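PDB 6LPI: acetolactate synthase isozyme 1 large subunit from Escherichia coli, which belongs to the thiamine diphosphate enzyme family and holds thiamine diphosphate, a magnesium ion and flavin-adenine dinucleotide in a multidomain alpha/beta subunit. Local coordinates for residues B[22-27]-B[50-55]; B[209-214]-B[275-280]; B[237-242]-B[345-350]. All blocks are in the same frame, centred on the assembly; numbering follows the deposited sequence.

Interaction 1. Residues B[22-27]-B[50-55]; sequences FLEQQG and TQIRHI
The Schellman motif that ends helix 15-25 faces the loop that leads into strand 53-56, with Leu23, Glu24 and Gly27 on the helix side and Gln51 and Ile52 on the other. The strand lies at one margin of the parallel sheet in the N-terminal thiamine diphosphate-binding domain, next to strand 30-33, into which the helix leads. Gly27 has positive phi and is the C-prime residue; its N is bonded to Glu24 O at 2.7 Å, while Ile28 N returns to Leu23 O. Ile52 makes the apolar part of the contact. Its CG1 is anti to the carbonyl carbon (chi1 -54°), and CD1 beyond it rests on the last turn of the helix, 3.8 Å from Leu23 CB and 3.7 Å from Glu24 N. The same methyl meets Glu24 CG at 3.8 Å, the two side chains passing at a slant. Behind this, Leu23 touches Phe155 of helix 147-159, and Ile52 touches Val31 and Leu46. Gln51, an extended chain with CG anti to the backbone N (chi1 171°), slants across Glu24. Its OE1 approaches the methylene carbons of Glu24, with CB at 3.4 Å, and its NE2 lies 4.1 Å from Gly27 CA. The Gln51 amide and the Glu24 carboxylate are turned only 26° apart, yet they do not pair. Glu24 OE1 is instead hydrogen-bonded to Ser49 OG, which also bonds the backbone N of Gln51 and of Ile52. Between the two segments themselves the attraction is therefore one of van der Waals packing, the Ile52 methyl on the helix turn and the Gln51 amide oxygen against the Glu24 methylenes, while the polar tie from the helix to the loop passes through the serine hydroxyl just before Thr50.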
loop_
_atom_site.group_PDB
_atom_site.type_symbol
_atom_site.label_atom_id
_atom_site.label_comp_id
_atom_site.label_asym_id
_atom_site.label_seq_id
_atom_site.Cartn_x
_atom_site.Cartn_y
_atom_site.Cartn_z
ATOM N N PHE B 22 6.189 18.191 18.577
ATOM C CA PHE B 22 6.576 16.815 18.307
ATOM C C PHE B 22 6.738 16.593 16.811
ATOM O O PHE B 22 7.727 15.993 16.361
ATOM C CB PHE B 22 5.524 15.879 18.911
ATOM C CG PHE B 22 5.787 14.402 18.689
ATOM C CD1 PHE B 22 5.358 13.761 17.522
ATOM C CD2 PHE B 22 6.430 13.645 19.664
ATOM C CE1 PHE B 22 5.606 12.404 17.322
ATOM C CE2 PHE B 22 6.675 12.278 19.465
ATOM C CZ PHE B 22 6.267 11.664 18.301
ATOM N N LEU B 23 5.779 17.088 16.018
ATOM C CA LEU B 23 5.879 16.945 14.566
ATOM C C LEU B 23 7.141 17.621 14.044
ATOM O O LEU B 23 7.813 17.090 13.151
ATOM C CB LEU B 23 4.634 17.505 13.884
ATOM C CG LEU B 23 3.364 16.695 14.147
ATOM C CD1 LEU B 23 2.208 17.217 13.306
ATOM C CD2 LEU B 23 3.596 15.208 13.896
ATOM N N GLU B 24 7.480 18.799 14.582
ATOM C CA GLU B 24 8.732 19.430 14.185
ATOM C C GLU B 24 9.905 18.517 14.490
ATOM O O GLU B 24 10.718 18.215 13.605
ATOM C CB GLU B 24 8.950 20.763 14.915
ATOM C CG GLU B 24 8.058 21.924 14.504
ATOM C CD GLU B 24 8.249 23.128 15.390
ATOM O OE1 GLU B 24 7.772 24.226 15.017
ATOM O OE2 GLU B 24 8.879 22.971 16.459
ATOM N N GLN B 25 9.940 17.971 15.707
ATOM C CA GLN B 25 11.073 17.144 16.094
ATOM C C GLN B 25 11.127 15.811 15.357
ATOM O O GLN B 25 12.164 15.143 15.405
ATOM C CB GLN B 25 11.070 16.946 17.609
ATOM C CG GLN B 25 11.325 18.240 18.382
ATOM C CD GLN B 25 12.517 19.018 17.828
ATOM O OE1 GLN B 25 13.642 18.513 17.800
ATOM N NE2 GLN B 25 12.281 20.269 17.418
ATOM N N GLN B 26 10.073 15.417 14.649
ATOM C CA GLN B 26 10.198 14.279 13.748
ATOM C C GLN B 26 10.623 14.699 12.347
ATOM O O GLN B 26 10.639 13.861 11.440
ATOM C CB GLN B 26 8.885 13.504 13.651
ATOM C CG GLN B 26 8.351 12.955 14.945
ATOM C CD GLN B 26 9.332 12.051 15.639
ATOM O OE1 GLN B 26 9.781 11.042 15.077
ATOM N NE2 GLN B 26 9.645 12.380 16.890
ATOM N N GLY B 27 10.989 15.968 12.150
ATOM C CA GLY B 27 11.458 16.418 10.855
ATOM C C GLY B 27 10.384 16.718 9.830
ATOM O O GLY B 27 10.722 16.981 8.675
ATOM N N THR B 50 7.588 27.753 12.410
ATOM C CA THR B 50 8.475 28.242 11.365
ATOM C C THR B 50 9.034 27.130 10.486
ATOM O O THR B 50 9.813 27.415 9.569
ATOM C CB THR B 50 9.619 29.059 11.976
ATOM O OG1 THR B 50 10.327 29.705 10.924
ATOM C CG2 THR B 50 10.587 28.171 12.730
ATOM N N GLN B 51 8.694 25.876 10.773
ATOM C CA GLN B 51 9.265 24.720 10.098
ATOM C C GLN B 51 8.253 23.945 9.258
ATOM O O GLN B 51 8.627 23.365 8.237
ATOM C CB GLN B 51 9.893 23.762 11.120
ATOM C CG GLN B 51 10.315 22.430 10.535
ATOM C CD GLN B 51 11.152 21.592 11.474
ATOM O OE1 GLN B 51 11.243 21.870 12.671
ATOM N NE2 GLN B 51 11.750 20.533 10.937
ATOM N N ILE B 52 6.982 23.916 9.659
ATOM C CA ILE B 52 5.973 23.082 9.018
ATOM C C ILE B 52 5.036 23.980 8.219
ATOM O O ILE B 52 4.344 24.839 8.787
ATOM C CB ILE B 52 5.213 22.228 10.053
ATOM C CG1 ILE B 52 6.197 21.419 10.892
ATOM C CG2 ILE B 52 4.235 21.288 9.392
ATOM C CD1 ILE B 52 5.546 20.639 11.996
ATOM N N ARG B 53 5.029 23.793 6.901
ATOM C CA ARG B 53 4.013 24.369 6.025
ATOM C C ARG B 53 2.803 23.432 5.946
ATOM O O ARG B 53 2.919 22.203 6.054
ATOM C CB ARG B 53 4.572 24.631 4.616
ATOM C CG ARG B 53 3.525 24.675 3.482
ATOM C CD ARG B 53 4.131 24.971 2.103
ATOM N NE ARG B 53 5.385 24.258 1.875
ATOM C CZ ARG B 53 5.869 23.971 0.669
ATOM N NH1 ARG B 53 5.192 24.340 -0.415
ATOM N NH2 ARG B 53 7.025 23.319 0.545
ATOM N N HIS B 54 1.628 24.034 5.792
ATOM C CA HIS B 54 0.361 23.316 5.738
ATOM C C HIS B 54 -0.244 23.499 4.355
ATOM O O HIS B 54 -0.484 24.628 3.933
ATOM C CB HIS B 54 -0.621 23.831 6.793
ATOM C CG HIS B 54 -2.037 23.441 6.521
ATOM N ND1 HIS B 54 -2.566 22.240 6.943
ATOM C CD2 HIS B 54 -3.017 24.065 5.823
ATOM C CE1 HIS B 54 -3.818 22.151 6.535
ATOM N NE2 HIS B 54 -4.117 23.245 5.856
ATOM N N ILE B 55 -0.519 22.401 3.659
ATOM C CA ILE B 55 -1.229 22.424 2.381
ATOM C C ILE B 55 -2.711 22.097 2.576
ATOM O O ILE B 55 -3.076 21.055 3.150
ATOM C CB ILE B 55 -0.550 21.500 1.358
ATOM C CG1 ILE B 55 0.743 22.160 0.856
ATOM C CG2 ILE B 55 -1.468 21.210 0.196
ATOM C CD1 ILE B 55 1.938 22.020 1.728
#

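Interaction 2. Residues B[209-214]-B[275-280]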
loop_
_atom_site.group_PDB
_atom_site.type_symbol
_atom_site.label_atom_id
_atom_site.label_comp_id
_atom_site.label_asym_id
_atom_site.label_seq_id
_atom_site.Cartn_x
_atom_site.Cartn_y
_atom_site.Cartn_z
ATOM N N ASN B 209 21.064 -22.793 -4.960
ATOM C CA ASN B 209 22.213 -23.272 -5.699
ATOM C C ASN B 209 21.905 -24.574 -6.426
ATOM O O ASN B 209 22.443 -24.816 -7.511
ATOM C CB ASN B 209 23.387 -23.437 -4.724
ATOM C CG ASN B 209 23.980 -22.103 -4.292
ATOM O OD1 ASN B 209 23.678 -21.057 -4.871
ATOM N ND2 ASN B 209 24.787 -22.129 -3.244
ATOM N N ALA B 210 20.973 -25.366 -5.912
ATOM C CA ALA B 210 20.669 -26.663 -6.495
ATOM C C ALA B 210 19.468 -26.650 -7.425
ATOM O O ALA B 210 19.118 -27.700 -7.964
ATOM C CB ALA B 210 20.438 -27.687 -5.381
ATOM N N ALA B 211 18.854 -25.496 -7.658
ATOM C CA ALA B 211 17.612 -25.440 -8.413
ATOM C C ALA B 211 17.888 -25.396 -9.914
ATOM O O ALA B 211 18.805 -24.701 -10.364
ATOM C CB ALA B 211 16.799 -24.225 -7.988
ATOM N N LYS B 212 17.121 -26.184 -10.690
ATOM C CA LYS B 212 17.304 -26.159 -12.143
ATOM C C LYS B 212 16.700 -24.901 -12.764
ATOM O O LYS B 212 17.301 -24.308 -13.668
ATOM C CB LYS B 212 16.658 -27.385 -12.818
ATOM C CG LYS B 212 16.821 -28.768 -12.138
ATOM C CD LYS B 212 15.983 -29.926 -12.826
ATOM C CE LYS B 212 14.582 -30.207 -12.157
ATOM N NZ LYS B 212 13.827 -31.447 -12.649
ATOM N N ARG B 213 15.552 -24.435 -12.268
ATOM C CA ARG B 213 14.783 -23.369 -12.925
ATOM C C ARG B 213 14.187 -22.410 -11.897
ATOM O O ARG B 213 12.963 -22.342 -11.716
ATOM C CB ARG B 213 13.684 -23.955 -13.822
ATOM C CG ARG B 213 14.154 -24.996 -14.824
ATOM C CD ARG B 213 13.069 -25.344 -15.841
ATOM N NE ARG B 213 11.937 -26.041 -15.231
ATOM C CZ ARG B 213 11.897 -27.347 -14.988
ATOM N NH1 ARG B 213 12.931 -28.113 -15.310
ATOM N NH2 ARG B 213 10.822 -27.883 -14.414
ATOM N N PRO B 214 15.018 -21.626 -11.228
ATOM C CA PRO B 214 14.482 -20.699 -10.233
ATOM C C PRO B 214 14.005 -19.399 -10.858
ATOM O O PRO B 214 14.486 -18.949 -11.901
ATOM C CB PRO B 214 15.691 -20.443 -9.323
ATOM C CG PRO B 214 16.845 -20.479 -10.283
ATOM C CD PRO B 214 16.478 -21.497 -11.360
ATOM N N GLU B 275 6.921 -23.273 -15.274
ATOM C CA GLU B 275 8.097 -24.107 -15.471
ATOM C C GLU B 275 9.061 -24.058 -14.289
ATOM O O GLU B 275 9.986 -24.874 -14.230
ATOM C CB GLU B 275 8.856 -23.671 -16.738
ATOM C CG GLU B 275 8.044 -23.558 -18.014
ATOM C CD GLU B 275 7.692 -24.890 -18.629
ATOM O OE1 GLU B 275 6.861 -24.905 -19.567
ATOM O OE2 GLU B 275 8.290 -25.909 -18.234
ATOM N N ALA B 276 8.883 -23.129 -13.356
ATOM C CA ALA B 276 9.825 -23.013 -12.249
ATOM C C ALA B 276 9.780 -24.222 -11.312
ATOM O O ALA B 276 8.708 -24.768 -11.026
ATOM C CB ALA B 276 9.536 -21.748 -11.451
ATOM N N ASP B 277 10.964 -24.655 -10.849
ATOM C CA ASP B 277 11.068 -25.659 -9.794
ATOM C C ASP B 277 11.374 -25.070 -8.421
ATOM O O ASP B 277 11.310 -25.798 -7.429
ATOM C CB ASP B 277 12.120 -26.730 -10.148
ATOM C CG ASP B 277 13.566 -26.197 -10.174
ATOM O OD1 ASP B 277 13.781 -24.973 -10.078
ATOM O OD2 ASP B 277 14.500 -27.036 -10.292
ATOM N N LEU B 278 11.691 -23.782 -8.336
ATOM C CA LEU B 278 11.832 -23.093 -7.059
ATOM C C LEU B 278 11.584 -21.610 -7.267
ATOM O O LEU B 278 12.142 -21.022 -8.198
ATOM C CB LEU B 278 13.234 -23.279 -6.477
ATOM C CG LEU B 278 13.578 -22.347 -5.322
ATOM C CD1 LEU B 278 13.120 -22.968 -4.000
ATOM C CD2 LEU B 278 15.067 -22.068 -5.345
ATOM N N LEU B 279 10.738 -21.005 -6.449
ATOM C CA LEU B 279 10.561 -19.562 -6.523
ATOM C C LEU B 279 10.972 -18.936 -5.199
ATOM O O LEU B 279 10.661 -19.464 -4.123
ATOM C CB LEU B 279 9.170 -19.102 -6.984
ATOM C CG LEU B 279 7.771 -19.520 -6.670
ATOM C CD1 LEU B 279 7.390 -18.848 -5.425
ATOM C CD2 LEU B 279 6.896 -19.033 -7.787
ATOM N N ILE B 280 11.755 -17.868 -5.310
ATOM C CA ILE B 280 12.266 -17.077 -4.199
ATOM C C ILE B 280 11.389 -15.847 -4.059
ATOM O O ILE B 280 11.417 -14.952 -4.906
ATOM C CB ILE B 280 13.724 -16.662 -4.427
ATOM C CG1 ILE B 280 14.572 -17.838 -4.935
ATOM C CG2 ILE B 280 14.263 -15.957 -3.209
ATOM C CD1 ILE B 280 14.890 -17.766 -6.389
#
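Asp277 reaches from its loop into the turn formed by Ala211, Lys212 and Arg213. From its CB, CG is set between the backbone N and the carbonyl carbon (chi1 67°) and comes to lie beside two successive backbone N-H groups. OD2 accepts from Lys212 N at 2.8 Å, using its syn lone pair, and the aliphatic chain of Lys212 crosses the aspartate at about a right angle, with CB 3.3 Å from OD2. OD1 takes the hydrogen bond of Arg213 N at 2.9 Å, the donor standing 48° out of the carboxylate plane, and also lies near Ala211 CB. The two N-H groups would be expected to help hold the carboxylate in its charged form. Lys212 NZ, 5.0 Å from OD2, makes no contact with it but may add a favourable field. The backbone returns the grip, for Asp277 N donates to Arg213 O at 3.2 Å from above the carbonyl plane. Arg213 in turn directs the edge of its guanidinium to Glu275 O: NE is hydrogen-bonded to it, though modelled too close for the length to be trusted, and NH2 adds a weak bond. Below this polar layer the contact becomes apolar, with Ala211 CB 3.8 Å from Leu278 CD2 and Pro214 CB 4.1 Å from Ile280 CD1. Pro214 CA lies 3.1 Å from Leu278 O, a CA-H...O contact. The turn leads from helix 198-210 into strand 214-218, and Asp277 precedes strand 278-282, its parallel neighbour in the Rossmann-like sheet of the central domain. Leu278 and Ile280 pair with Val215, strand 302-307 flanks the far side of 278-282, and helix 344-354 packs on Arg213 and Glu275 through Trp346.

Interaction 3. Residues B[237-242]-B[345-350]; sequences QLPTTM and EWHQLV
Trp346 NE1 sits against the ring of Pro239, 3.3 Å from CG and 3.5 Å from CD, while its N-H is spent on a hydrogen bond to Pro214 O. The same nitrogen therefore has a strand carbonyl as its hydrogen-bond partner and the proline ring in van der Waals contact; Pro239 CG also comes 3.9 Å from Trp346 CE2, approaching the ring obliquely. Trp346 CG is anti to the backbone N (chi1 170°), and the indole beyond it lies between helix 344-354 and the sheet. One turn further on, Val350 CG2 covers the centre of one indole face, 4.0 Å above its plane, and lies equally far, 4.0 Å, from Pro239 CG. Proline, valine and indole ring therefore touch one another pairwise. This places helix 344-354 over the central domain's parallel sheet, which has the 3-2-1-4-5-6 strand order of a Rossmann fold: Pro239 immediately precedes strand 240-242, its backbone bonded to Leu216 of strand 214-218. Leu258 of the next strand touches both Pro239 and Val350, and Ile272 of helix 267-273 touches both Trp346 and Val350. Toward the partly exposed margin the contact becomes more polar. Gln237, with positive phi, is the C-prime residue of the Schellman motif that ends helix 226-235, where Leu238 N returns to Ala233 O. Its carbonyl O approaches His347 CE1 obliquely at 3.3 Å, and its side-chain OE1 lies 3.6 Å from the same carbon. The amide is turned 63° from the imidazole plane, and Gln237 NE2 is bonded back to Glu234 O. On the imidazole, ND1 makes a weak hydrogen bond to Pro342 O, and NE2 lies 3.9 Å from Pro239 CD.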
loop_
_atom_site.group_PDB
_atom_site.type_symbol
_atom_site.label_atom_id
_atom_site.label_comp_id
_atom_site.label_asym_id
_atom_site.label_seq_id
_atom_site.Cartn_x
_atom_site.Cartn_y
_atom_site.Cartn_z
ATOM N N GLN B 237 21.928 -15.135 -11.488
ATOM C CA GLN B 237 21.304 -15.029 -12.804
ATOM C C GLN B 237 19.871 -15.574 -12.800
ATOM O O GLN B 237 19.485 -16.443 -13.588
ATOM C CB GLN B 237 22.181 -15.736 -13.840
ATOM C CG GLN B 237 23.400 -14.940 -14.119
ATOM C CD GLN B 237 23.135 -13.906 -15.179
ATOM O OE1 GLN B 237 22.718 -14.222 -16.296
ATOM N NE2 GLN B 237 23.304 -12.644 -14.806
ATOM N N LEU B 238 19.084 -14.992 -11.955
ATOM C CA LEU B 238 17.709 -15.412 -11.736
ATOM C C LEU B 238 16.786 -14.644 -12.664
ATOM O O LEU B 238 16.862 -13.412 -12.722
ATOM C CB LEU B 238 17.310 -15.137 -10.303
ATOM C CG LEU B 238 18.260 -15.798 -9.310
ATOM C CD1 LEU B 238 17.775 -15.549 -7.898
ATOM C CD2 LEU B 238 18.423 -17.283 -9.608
ATOM N N PRO B 239 15.943 -15.317 -13.436
ATOM C CA PRO B 239 14.795 -14.618 -14.020
ATOM C C PRO B 239 13.982 -13.987 -12.899
ATOM O O PRO B 239 13.657 -14.642 -11.911
ATOM C CB PRO B 239 14.029 -15.741 -14.733
ATOM C CG PRO B 239 15.102 -16.713 -15.130
ATOM C CD PRO B 239 16.186 -16.622 -14.074
ATOM N N THR B 240 13.707 -12.691 -13.015
ATOM C CA THR B 240 13.014 -11.970 -11.950
ATOM C C THR B 240 11.703 -11.377 -12.443
ATOM O O THR B 240 11.667 -10.681 -13.459
ATOM C CB THR B 240 13.900 -10.876 -11.375
ATOM O OG1 THR B 240 14.009 -9.845 -12.351
ATOM C CG2 THR B 240 15.275 -11.410 -11.105
ATOM N N THR B 241 10.626 -11.697 -11.745
ATOM C CA THR B 241 9.314 -11.141 -12.010
ATOM C C THR B 241 8.942 -10.194 -10.876
ATOM O O THR B 241 9.346 -10.390 -9.725
ATOM C CB THR B 241 8.263 -12.252 -12.165
ATOM O OG1 THR B 241 7.020 -11.685 -12.594
ATOM C CG2 THR B 241 8.040 -12.989 -10.859
ATOM N N MET B 242 8.128 -9.191 -11.184
ATOM C CA MET B 242 7.716 -8.245 -10.160
ATOM C C MET B 242 6.200 -8.138 -10.122
ATOM O O MET B 242 5.521 -8.346 -11.128
ATOM C CB MET B 242 8.326 -6.865 -10.392
ATOM C CG MET B 242 9.833 -6.823 -10.411
ATOM S SD MET B 242 10.469 -5.573 -11.564
ATOM C CE MET B 242 10.450 -6.445 -13.131
ATOM N N GLU B 345 20.919 -23.047 -19.843
ATOM C CA GLU B 345 19.795 -23.768 -20.442
ATOM C C GLU B 345 18.459 -23.206 -19.977
ATOM O O GLU B 345 17.494 -23.135 -20.756
ATOM C CB GLU B 345 19.903 -25.265 -20.163
ATOM C CG GLU B 345 20.287 -26.031 -21.416
ATOM C CD GLU B 345 20.303 -27.531 -21.235
ATOM O OE1 GLU B 345 20.882 -28.007 -20.242
ATOM O OE2 GLU B 345 19.765 -28.242 -22.104
ATOM N N TRP B 346 18.372 -22.819 -18.706
ATOM C CA TRP B 346 17.128 -22.245 -18.220
ATOM C C TRP B 346 16.853 -20.936 -18.940
ATOM O O TRP B 346 15.726 -20.690 -19.376
ATOM C CB TRP B 346 17.214 -22.100 -16.696
ATOM C CG TRP B 346 16.164 -21.315 -15.905
ATOM C CD1 TRP B 346 16.416 -20.422 -14.897
ATOM C CD2 TRP B 346 14.728 -21.366 -16.033
ATOM N NE1 TRP B 346 15.242 -19.944 -14.375
ATOM C CE2 TRP B 346 14.192 -20.493 -15.060
ATOM C CE3 TRP B 346 13.848 -22.058 -16.873
ATOM C CZ2 TRP B 346 12.819 -20.296 -14.906
ATOM C CZ3 TRP B 346 12.496 -21.863 -16.718
ATOM C CH2 TRP B 346 11.990 -20.988 -15.740
ATOM N N HIS B 347 17.902 -20.158 -19.221
ATOM C CA HIS B 347 17.685 -18.934 -19.977
ATOM C C HIS B 347 17.251 -19.231 -21.399
ATOM O O HIS B 347 16.375 -18.537 -21.922
ATOM C CB HIS B 347 18.923 -18.042 -19.967
ATOM C CG HIS B 347 19.037 -17.214 -18.729
ATOM N ND1 HIS B 347 20.160 -17.207 -17.930
ATOM C CD2 HIS B 347 18.132 -16.418 -18.111
ATOM C CE1 HIS B 347 19.952 -16.419 -16.890
ATOM N NE2 HIS B 347 18.728 -15.933 -16.973
ATOM N N GLN B 348 17.832 -20.252 -22.051
ATOM C CA GLN B 348 17.329 -20.590 -23.386
ATOM C C GLN B 348 15.855 -20.934 -23.329
ATOM O O GLN B 348 15.111 -20.651 -24.278
ATOM C CB GLN B 348 18.069 -21.755 -24.044
ATOM C CG GLN B 348 19.488 -22.004 -23.651
ATOM C CD GLN B 348 20.002 -23.322 -24.242
ATOM O OE1 GLN B 348 19.348 -23.937 -25.092
ATOM N NE2 GLN B 348 21.176 -23.762 -23.785
ATOM N N LEU B 349 15.419 -21.554 -22.232
ATOM C CA LEU B 349 14.008 -21.885 -22.111
ATOM C C LEU B 349 13.171 -20.637 -21.911
ATOM O O LEU B 349 12.093 -20.499 -22.512
ATOM C CB LEU B 349 13.820 -22.884 -20.969
ATOM C CG LEU B 349 12.409 -23.241 -20.510
ATOM C CD1 LEU B 349 11.501 -23.601 -21.699
ATOM C CD2 LEU B 349 12.507 -24.414 -19.516
ATOM N N VAL B 350 13.674 -19.697 -21.112
ATOM C CA VAL B 350 12.950 -18.443 -20.923
ATOM C C VAL B 350 12.772 -17.749 -22.266
ATOM O O VAL B 350 11.652 -17.419 -22.678
ATOM C CB VAL B 350 13.685 -17.526 -19.926
ATOM C CG1 VAL B 350 12.929 -16.198 -19.724
ATOM C CG2 VAL B 350 13.928 -18.229 -18.595
#

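How the interactions relate
Along the chain interaction 1 closes before the others open, whereas interactions 2 and 3 alternate their segments: 209-214, 237-242, 275-280, 345-350. Interaction 1 belongs to the N-terminal thiamine diphosphate-binding domain and lies on the opposite side of the chain's centre, its own centre about 49 Å from that of interaction 2 and 47 Å from that of interaction 3. The latter two have centres about 10 Å apart and share the central domain's sheet, where strand 214-218 runs between 240-242 and 278-282. They meet directly where Arg213 CD packs on Trp346 CE3 at 3.5 Å. Helix 344-354 thus spans both, whereas interaction 1 is confined to a separate alpha/beta domain.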